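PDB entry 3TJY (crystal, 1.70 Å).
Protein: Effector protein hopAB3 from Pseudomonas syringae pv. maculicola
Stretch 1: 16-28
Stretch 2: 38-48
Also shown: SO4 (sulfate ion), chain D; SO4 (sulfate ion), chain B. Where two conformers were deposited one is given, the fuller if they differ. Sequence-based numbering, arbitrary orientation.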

# COMPACT_ATOMS: atom_id res chain seq x y z
N GLU A 16 1.54 -9.60 -8.08
CA GLU A 16 0.88 -10.90 -8.28
C GLU A 16 -0.59 -10.67 -8.65
O GLU A 16 -1.17 -11.41 -9.44
CB GLU A 16 0.86 -11.74 -7.00
CG GLU A 16 2.18 -12.20 -6.40
CD GLU A 16 1.97 -12.86 -5.02
OE1 GLU A 16 2.94 -12.98 -4.25
OE2 GLU A 16 0.81 -13.25 -4.71
N ALA A 17 -1.19 -9.66 -8.02
CA ALA A 17 -2.61 -9.36 -8.20
C ALA A 17 -2.88 -8.54 -9.46
O ALA A 17 -4.03 -8.22 -9.75
CB ALA A 17 -3.14 -8.62 -6.98
N GLY A 18 -1.82 -8.19 -10.19
CA GLY A 18 -1.98 -7.49 -11.46
C GLY A 18 -2.03 -5.97 -11.38
O GLY A 18 -2.42 -5.29 -12.35
N ALA A 19 -1.64 -5.44 -10.22
CA ALA A 19 -1.65 -4.01 -9.97
C ALA A 19 -0.67 -3.25 -10.86
O ALA A 19 0.36 -3.78 -11.27
CB ALA A 19 -1.35 -3.73 -8.51
N ASP A 20 -1.02 -2.00 -11.16
CA ASP A 20 -0.14 -1.05 -11.83
C ASP A 20 0.51 -0.28 -10.68
O ASP A 20 -0.17 0.50 -10.00
CB ASP A 20 -1.01 -0.14 -12.71
CG ASP A 20 -0.24 1.00 -13.37
OD1 ASP A 20 -0.69 1.50 -14.41
OD2 ASP A 20 0.81 1.40 -12.86
N LEU A 21 1.80 -0.51 -10.43
CA LEU A 21 2.48 0.10 -9.29
C LEU A 21 2.56 1.63 -9.36
O LEU A 21 2.55 2.29 -8.31
CB LEU A 21 3.89 -0.49 -9.07
CG LEU A 21 3.96 -1.97 -8.70
CD1 LEU A 21 5.41 -2.39 -8.46
CD2 LEU A 21 3.11 -2.25 -7.47
N ALA A 22 2.63 2.18 -10.56
CA ALA A 22 2.58 3.63 -10.71
C ALA A 22 1.25 4.14 -10.16
O ALA A 22 1.20 5.15 -9.45
CB ALA A 22 2.77 4.05 -12.17
N ASN A 23 0.17 3.42 -10.46
CA ASN A 23 -1.16 3.80 -10.01
C ASN A 23 -1.32 3.61 -8.51
O ASN A 23 -1.87 4.47 -7.81
CB ASN A 23 -2.23 3.01 -10.78
CG ASN A 23 -3.63 3.14 -10.17
OD1 ASN A 23 -4.22 2.15 -9.71
ND2 ASN A 23 -4.17 4.34 -10.17
N ILE A 24 -0.85 2.48 -8.00
CA ILE A 24 -0.93 2.23 -6.56
C ILE A 24 -0.13 3.31 -5.82
O ILE A 24 -0.58 3.81 -4.80
CB ILE A 24 -0.40 0.84 -6.17
CG1 ILE A 24 -1.25 -0.25 -6.82
CG2 ILE A 24 -0.45 0.67 -4.66
CD1 ILE A 24 -2.75 -0.20 -6.45
N ARG A 25 1.02 3.68 -6.36
CA ARG A 25 1.83 4.73 -5.73
C ARG A 25 1.04 6.03 -5.56
O ARG A 25 1.04 6.64 -4.49
CB ARG A 25 3.11 4.99 -6.54
CG ARG A 25 4.04 6.01 -5.90
CD ARG A 25 5.29 6.23 -6.73
NE ARG A 25 6.08 7.34 -6.21
CZ ARG A 25 7.03 7.96 -6.90
NH1 ARG A 25 7.30 7.60 -8.14
NH2 ARG A 25 7.67 8.98 -6.35
N THR A 26 0.35 6.44 -6.62
CA THR A 26 -0.45 7.66 -6.59
C THR A 26 -1.61 7.53 -5.59
O THR A 26 -1.84 8.42 -4.78
CB THR A 26 -0.96 7.97 -7.99
OG1 THR A 26 0.15 8.20 -8.87
CG2 THR A 26 -1.87 9.22 -8.01
N MSE A 27 -2.33 6.41 -5.70
CA MSE A 27 -3.45 6.11 -4.81
C MSE A 27 -3.03 6.19 -3.35
O MSE A 27 -3.70 6.83 -2.54
CB MSE A 27 -3.98 4.70 -5.08
CG MSE A 27 -4.33 4.41 -6.53
SE MSE A 27 -6.20 3.91 -6.69
CE MSE A 27 -6.92 5.67 -6.19
N PHE A 28 -1.93 5.52 -3.04
CA PHE A 28 -1.45 5.40 -1.66
C PHE A 28 -1.04 6.76 -1.12
O PHE A 28 -1.31 7.06 0.04
CB PHE A 28 -0.30 4.41 -1.56
CG PHE A 28 0.07 4.07 -0.14
CD1 PHE A 28 -0.85 3.48 0.70
CD2 PHE A 28 1.34 4.35 0.34
CE1 PHE A 28 -0.51 3.14 2.01
CE2 PHE A 28 1.70 4.01 1.64
CZ PHE A 28 0.77 3.40 2.48
S SO4 D . 9.46 10.20 -9.26
O1 SO4 D . 9.92 10.40 -7.89
O2 SO4 D . 9.77 8.84 -9.70
O3 SO4 D . 8.02 10.43 -9.33
O4 SO4 D . 10.12 11.16 -10.15
S SO4 B . 6.27 9.96 -3.02
O1 SO4 B . 6.55 9.46 -1.68
O2 SO4 B . 5.85 8.87 -3.88
O3 SO4 B . 5.20 10.94 -2.92
O4 SO4 B . 7.48 10.57 -3.56
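Stretch 2, residues 38-48: ILSRAEQNVFL

Stretch 2 begins as an extended segment, I38 to S40, and turns into a helix from R41 to L48 that continues later in the chain. S40 is the N-cap. S40 OG accepts a hydrogen bond from E43 N at 3.0 Å, and S40 N in return donates to E43 OE1, also at 3.0 Å. This exchange fixes the E43 side chain at the start of the helix. The helix runs in broadly the same direction as helix 21-28 of stretch 1, with 57° between their N-to-C directions and a signed crossing angle of -57°. The axes come no closer than 13.3 Å, and side chains such as I24 and F47 reach across the gap. No direct hydrogen bond joins the two stretches; the contact is mainly apolar, with two bridging waters.

Along stretch 1, A17 is the first residue to touch stretch 2. A17 CB points toward stretch 2 and lies 4.0 Å from A42 CB and 4.4 Å from V46 CG2. The small side chains let the backbones come close here, with A17 CA and A42 CA 5.9 Å apart. A water donates to A17 O at 2.9 Å and is hydrogen-bonded to S40 OG at 2.8 Å. G18 has positive phi and ends the preceding helix in a Schellman motif. It makes no contact with stretch 2.

The end of the E43 side chain reaches A19, with E43 OE2 3.4 Å from A19 CA. D20 caps helix 21-28, with D20 OD2 accepting from N23 N at 3.2 Å. A second water links this cap to E43: it accepts from D20 N at 2.9 Å and donates to N23 OD1 at 3.2 Å and to E43 OE2 at 2.6 Å. L21 and A22 are out of reach of stretch 2.

I24 is buried and points toward stretch 2. I24 CD1 lies 4.0 Å from L39 CD2 and 4.0 Å from E43 CD. I24 CG2 meets the edge of the F47 ring, 4.0 Å from F47 CZ. R25 is out of reach of stretch 2 and holds two sulfate ions instead; R25 NE donates to O2 of the chain B sulfate at 2.8 Å. T26 also stays clear.

M27 is a selenomethionine that packs on the extended segment. M27 SE is 3.3 Å from I38 O and 4.4 Å from L39 CD2, and M27 CE is 4.1 Å from I38 CB. F28 ends the walk. Its ring meets that of F47 obliquely, with F28 CD1 3.9 Å from F47 CE1.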

# COMPACT_ATOMS: atom_id res chain seq x y z
N ILE A 38 -9.31 3.73 -4.77
CA ILE A 38 -10.18 3.00 -5.67
C ILE A 38 -9.47 1.75 -6.14
O ILE A 38 -8.68 1.78 -7.08
CB ILE A 38 -10.54 3.87 -6.89
CG1 ILE A 38 -11.26 5.14 -6.43
CG2 ILE A 38 -11.40 3.09 -7.87
CD1 ILE A 38 -11.82 5.96 -7.55
N LEU A 39 -9.74 0.63 -5.47
CA LEU A 39 -8.97 -0.59 -5.70
C LEU A 39 -9.80 -1.69 -6.31
O LEU A 39 -11.01 -1.75 -6.09
CB LEU A 39 -8.39 -1.09 -4.38
CG LEU A 39 -7.47 -0.14 -3.62
CD1 LEU A 39 -7.12 -0.75 -2.26
CD2 LEU A 39 -6.21 0.17 -4.44
N SER A 40 -9.14 -2.57 -7.06
CA SER A 40 -9.80 -3.80 -7.49
C SER A 40 -10.02 -4.67 -6.25
O SER A 40 -9.38 -4.45 -5.22
CB SER A 40 -8.95 -4.56 -8.50
OG SER A 40 -7.82 -5.13 -7.87
N ARG A 41 -10.93 -5.63 -6.33
CA ARG A 41 -11.13 -6.52 -5.20
C ARG A 41 -9.81 -7.16 -4.77
O ARG A 41 -9.51 -7.25 -3.58
CB ARG A 41 -12.18 -7.60 -5.50
CG ARG A 41 -12.40 -8.60 -4.36
CD ARG A 41 -13.12 -7.97 -3.15
NE ARG A 41 -14.43 -7.43 -3.49
CZ ARG A 41 -15.60 -8.04 -3.27
NH1 ARG A 41 -15.65 -9.22 -2.68
NH2 ARG A 41 -16.72 -7.44 -3.64
N ALA A 42 -9.02 -7.59 -5.75
CA ALA A 42 -7.73 -8.23 -5.48
C ALA A 42 -6.73 -7.31 -4.79
O ALA A 42 -6.03 -7.72 -3.85
CB ALA A 42 -7.12 -8.79 -6.79
N GLU A 43 -6.65 -6.06 -5.26
CA GLU A 43 -5.80 -5.05 -4.63
C GLU A 43 -6.27 -4.69 -3.22
O GLU A 43 -5.45 -4.55 -2.32
CB GLU A 43 -5.75 -3.79 -5.49
CG GLU A 43 -5.12 -4.02 -6.85
CD GLU A 43 -5.39 -2.90 -7.83
OE1 GLU A 43 -6.27 -2.05 -7.55
OE2 GLU A 43 -4.72 -2.89 -8.90
N GLN A 44 -7.58 -4.52 -3.03
CA GLN A 44 -8.10 -4.29 -1.68
C GLN A 44 -7.70 -5.43 -0.74
O GLN A 44 -7.27 -5.20 0.39
CB GLN A 44 -9.62 -4.20 -1.67
CG GLN A 44 -10.21 -4.29 -0.24
CD GLN A 44 -11.73 -4.33 -0.24
OE1 GLN A 44 -12.35 -5.40 -0.25
NE2 GLN A 44 -12.35 -3.15 -0.22
N ASN A 45 -7.85 -6.67 -1.20
CA ASN A 45 -7.51 -7.79 -0.33
C ASN A 45 -6.03 -7.81 0.08
O ASN A 45 -5.70 -8.18 1.21
CB ASN A 45 -7.96 -9.13 -0.95
CG ASN A 45 -9.46 -9.32 -0.87
OD1 ASN A 45 -10.19 -8.43 -0.42
ND2 ASN A 45 -9.93 -10.48 -1.32
N VAL A 46 -5.14 -7.38 -0.81
CA VAL A 46 -3.74 -7.24 -0.41
C VAL A 46 -3.58 -6.22 0.70
O VAL A 46 -2.93 -6.48 1.70
CB VAL A 46 -2.83 -6.82 -1.58
CG1 VAL A 46 -1.41 -6.52 -1.07
CG2 VAL A 46 -2.81 -7.91 -2.64
N PHE A 47 -4.18 -5.05 0.52
CA PHE A 47 -4.09 -4.00 1.52
C PHE A 47 -4.66 -4.45 2.87
O PHE A 47 -4.08 -4.16 3.92
CB PHE A 47 -4.72 -2.70 1.02
CG PHE A 47 -3.76 -1.84 0.26
CD1 PHE A 47 -2.93 -0.96 0.94
CD2 PHE A 47 -3.63 -1.95 -1.11
CE1 PHE A 47 -2.00 -0.19 0.27
CE2 PHE A 47 -2.71 -1.17 -1.81
CZ PHE A 47 -1.89 -0.30 -1.10
N LEU A 48 -5.79 -5.17 2.83
CA LEU A 48 -6.42 -5.62 4.07
C LEU A 48 -5.56 -6.62 4.83
O LEU A 48 -5.72 -6.77 6.04
CB LEU A 48 -7.81 -6.23 3.81
CG LEU A 48 -8.92 -5.27 3.38
CD1 LEU A 48 -10.22 -6.02 3.06
CD2 LEU A 48 -9.17 -4.19 4.47
O HOH W 1 -6.03 -6.14 -9.73
O HOH W 2 -3.50 -0.95 -10.20